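Local structure of histone acetyltransferase HPA2 and related acetyltransferases (Corynebacterium glutamicum ATCC 13032, 2QEC) at residues D28-R33 / T190-M195. The protein probably transfers an acyl group, most likely acetyl from acetyl-coenzyme A, in the manner of GCN5-related N-acetyltransferases. The protein carries 1 engineered substitution. Residues are numbered along the deposited sequence; the frame is centred on the assembly and turned at random.
Engineered in segment 28-33: Thr30 (natural residue Ala).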
ATOM      1  N   ASP A  28       4.415 -21.577 -16.546  1.00 49.34           N
ATOM      2  CA  ASP A  28       3.881 -20.805 -15.447  1.00 49.08           C
ATOM      3  C   ASP A  28       2.499 -20.213 -15.746  1.00 51.15           C
ATOM      4  O   ASP A  28       2.389 -19.349 -16.600  1.00 50.48           O
ATOM      5  CB  ASP A  28       4.846 -19.672 -15.137  1.00 49.36           C
ATOM      6  CG  ASP A  28       4.571 -19.017 -13.806  1.00 54.10           C
ATOM      7  OD1 ASP A  28       3.404 -18.771 -13.485  1.00 58.90           O
ATOM      8  OD2 ASP A  28       5.544 -18.738 -13.085  1.00 56.40           O
ATOM      9  N   PRO A  29       1.456 -20.587 -14.962  1.00 53.35           N
ATOM     10  CA  PRO A  29       0.092 -20.047 -15.120  1.00 53.71           C
ATOM     11  C   PRO A  29       0.032 -18.533 -15.178  1.00 52.65           C
ATOM     12  O   PRO A  29      -0.851 -17.972 -15.812  1.00 52.77           O
ATOM     13  CB  PRO A  29      -0.629 -20.513 -13.834  1.00 54.26           C
ATOM     14  CG  PRO A  29       0.094 -21.704 -13.410  1.00 57.67           C
ATOM     15  CD  PRO A  29       1.524 -21.552 -13.850  1.00 54.52           C
ATOM     16  N   THR A  30       0.928 -17.889 -14.461  1.00 57.01           N
ATOM     17  CA  THR A  30       1.018 -16.440 -14.459  1.00 62.73           C
ATOM     18  C   THR A  30       1.183 -15.885 -15.885  1.00 63.28           C
ATOM     19  O   THR A  30       0.585 -14.865 -16.218  1.00 67.19           O
ATOM     20  CB  THR A  30       2.143 -15.990 -13.513  1.00 65.79           C
ATOM     21  OG1 THR A  30       1.689 -16.189 -12.164  1.00 73.45           O
ATOM     22  CG2 THR A  30       2.511 -14.508 -13.704  1.00 73.19           C
ATOM     23  N   PHE A  31       1.936 -16.586 -16.732  1.00 59.17           N
ATOM     24  CA  PHE A  31       2.137 -16.145 -18.113  1.00 57.27           C
ATOM     25  C   PHE A  31       1.221 -16.824 -19.096  1.00 55.49           C
ATOM     26  O   PHE A  31       0.679 -16.172 -19.966  1.00 56.49           O
ATOM     27  CB  PHE A  31       3.602 -16.301 -18.494  1.00 56.30           C
ATOM     28  CG  PHE A  31       4.464 -15.273 -17.870  1.00 57.12           C
ATOM     29  CD1 PHE A  31       4.589 -14.028 -18.456  1.00 51.74           C
ATOM     30  CD2 PHE A  31       5.123 -15.532 -16.668  1.00 48.20           C
ATOM     31  CE1 PHE A  31       5.373 -13.070 -17.869  1.00 54.00           C
ATOM     32  CE2 PHE A  31       5.922 -14.575 -16.074  1.00 56.45           C
ATOM     33  CZ  PHE A  31       6.044 -13.337 -16.666  1.00 56.81           C
ATOM     34  N   LEU A  32       0.997 -18.123 -18.915  1.00 56.33           N
ATOM     35  CA  LEU A  32       0.077 -18.890 -19.758  1.00 55.37           C
ATOM     36  C   LEU A  32      -1.324 -18.265 -19.904  1.00 57.21           C
ATOM     37  O   LEU A  32      -1.928 -18.370 -20.968  1.00 56.26           O
ATOM     38  CB  LEU A  32      -0.063 -20.335 -19.231  1.00 55.17           C
ATOM     39  CG  LEU A  32       1.155 -21.273 -19.240  1.00 57.21           C
ATOM     40  CD1 LEU A  32       0.835 -22.638 -18.627  1.00 61.27           C
ATOM     41  CD2 LEU A  32       1.635 -21.458 -20.625  1.00 54.66           C
ATOM     42  N   ARG A  33      -1.833 -17.637 -18.840  1.00 57.84           N
ATOM     43  CA  ARG A  33      -3.129 -16.932 -18.860  1.00 60.46           C
ATOM     44  C   ARG A  33      -3.244 -15.791 -19.870  1.00 58.34           C
ATOM     45  O   ARG A  33      -4.342 -15.511 -20.324  1.00 59.59           O
ATOM     46  CB  ARG A  33      -3.435 -16.325 -17.487  1.00 62.40           C
ATOM     47  CG  ARG A  33      -2.401 -15.236 -17.041  1.00 68.87           C
ATOM     48  CD  ARG A  33      -2.788 -14.565 -15.721  1.00 68.42           C
ATOM     49  NE  ARG A  33      -1.716 -13.745 -15.139  1.00 73.02           N
ATOM     50  CZ  ARG A  33      -1.834 -13.101 -13.974  1.00 75.14           C
ATOM     51  NH1 ARG A  33      -2.973 -13.173 -13.278  1.00 71.76           N
ATOM     52  NH2 ARG A  33      -0.820 -12.371 -13.504  1.00 75.40           N
ATOM     53  N   THR A 190      -3.014 -19.687  -8.231  1.00 61.97           N
ATOM     54  CA  THR A 190      -2.949 -19.054  -6.903  1.00 60.74           C
ATOM     55  C   THR A 190      -3.100 -17.534  -7.007  1.00 56.16           C
ATOM     56  O   THR A 190      -2.424 -16.896  -7.810  1.00 55.93           O
ATOM     57  CB  THR A 190      -1.641 -19.406  -6.144  1.00 61.57           C
ATOM     58  OG1 THR A 190      -1.354 -20.803  -6.306  1.00 64.73           O
ATOM     59  CG2 THR A 190      -1.774 -19.082  -4.644  1.00 66.70           C
ATOM     60  N   PRO A 191      -4.033 -16.952  -6.236  1.00 50.69           N
ATOM     61  CA  PRO A 191      -4.011 -15.498  -6.154  1.00 48.25           C
ATOM     62  C   PRO A 191      -2.603 -15.014  -5.785  1.00 46.70           C
ATOM     63  O   PRO A 191      -1.848 -15.692  -5.066  1.00 49.20           O
ATOM     64  CB  PRO A 191      -5.071 -15.183  -5.078  1.00 48.85           C
ATOM     65  CG  PRO A 191      -6.009 -16.340  -5.160  1.00 50.42           C
ATOM     66  CD  PRO A 191      -5.155 -17.537  -5.482  1.00 48.35           C
ATOM     67  N   GLU A 192      -2.213 -13.876  -6.331  1.00 44.39           N
ATOM     68  CA  GLU A 192      -0.898 -13.333  -5.980  1.00 42.18           C
ATOM     69  C   GLU A 192      -1.018 -12.438  -4.764  1.00 38.53           C
ATOM     70  O   GLU A 192      -2.011 -11.751  -4.594  1.00 39.15           O
ATOM     71  CB  GLU A 192      -0.308 -12.570  -7.138  1.00 42.80           C
ATOM     72  CG  GLU A 192      -0.156 -13.465  -8.380  1.00 46.64           C
ATOM     73  CD  GLU A 192       0.626 -12.812  -9.497  1.00 62.29           C
ATOM     74  OE1 GLU A 192       0.349 -11.635  -9.792  1.00 70.49           O
ATOM     75  OE2 GLU A 192       1.485 -13.488 -10.108  1.00 78.23           O
ATOM     76  N   LEU A 193      -0.004 -12.482  -3.907  1.00 38.88           N
ATOM     77  CA  LEU A 193       0.039 -11.641  -2.712  1.00 40.66           C
ATOM     78  C   LEU A 193       0.878 -10.388  -3.031  1.00 39.08           C
ATOM     79  O   LEU A 193       2.086 -10.456  -3.164  1.00 37.52           O
ATOM     80  CB  LEU A 193       0.658 -12.402  -1.535  1.00 40.04           C
ATOM     81  CG  LEU A 193       0.700 -11.584  -0.212  1.00 41.78           C
ATOM     82  CD1 LEU A 193      -0.635 -11.066   0.179  1.00 44.46           C
ATOM     83  CD2 LEU A 193       1.294 -12.354   0.922  1.00 44.82           C
ATOM     84  N   ALA A 194       0.202  -9.252  -3.197  1.00 37.26           N
ATOM     85  CA  ALA A 194       0.859  -7.962  -3.368  1.00 33.04           C
ATOM     86  C   ALA A 194       1.605  -7.645  -2.100  1.00 37.34           C
ATOM     87  O   ALA A 194       1.044  -7.787  -0.998  1.00 38.18           O
ATOM     88  CB  ALA A 194      -0.214  -6.865  -3.595  1.00 35.85           C
HETATM   89  N   MSE A 195       2.825  -7.130  -2.233  1.00 38.23           N
HETATM   90  CA  MSE A 195       3.645  -6.758  -1.083  1.00 39.02           C
HETATM   91  C   MSE A 195       4.362  -5.432  -1.334  1.00 39.37           C
HETATM   92  O   MSE A 195       4.524  -5.018  -2.462  1.00 37.65           O
HETATM   93  CB  MSE A 195       4.689  -7.851  -0.804  1.00 36.16           C
HETATM   94  CG  MSE A 195       4.090  -9.238  -0.703  1.00 42.23           C
HETATM   95 SE   MSE A 195       5.287 -10.572  -0.056  0.75 43.69          SE
HETATM   96  CE  MSE A 195       4.928 -10.155   1.626  1.00 35.06           C
TER
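Glu192 reaches across to the short helix 29-32 with its carboxylate, whose two oxygens meet different partners. Glu192 OE2 accepts a weak hydrogen bond from OG1 of Thr30, an engineered residue, at 3.4 Å. Glu192 OE1 lies 4.0 Å from Arg33 NH2, a long salt bridge; the guanidinium and carboxylate planes stand 72° apart, which rules out a flat two-pronged pairing. With its chain extended beyond CG, Glu192 carries the carboxylate to Thr30 and Arg33. Firmer bonds hold the helix side. Asp28 is the N-cap: Asp28 OD1 takes the Thr30 N-H, 2.8 Å from N, from the anti side, tilted out of the carboxylate plane, while its backbone O accepts from both Phe31 N and Leu32 N. The Arg33 side chain turns back to the helical turn before it, with CG between the backbone N and the carbonyl carbon (chi1 63°), and Arg33 NE donates to Thr30 O at 2.8 Å, a bond bent to 137° at the hydrogen. Glu162 OE1 of the neighbouring strand lies close to Glu192 OE1. Leu193 and Met195 bond through their backbones to strand 159-163, and the contact ties an N-capped helical turn to Glu192, beside that strand in the mixed sheet of the GNAT fold.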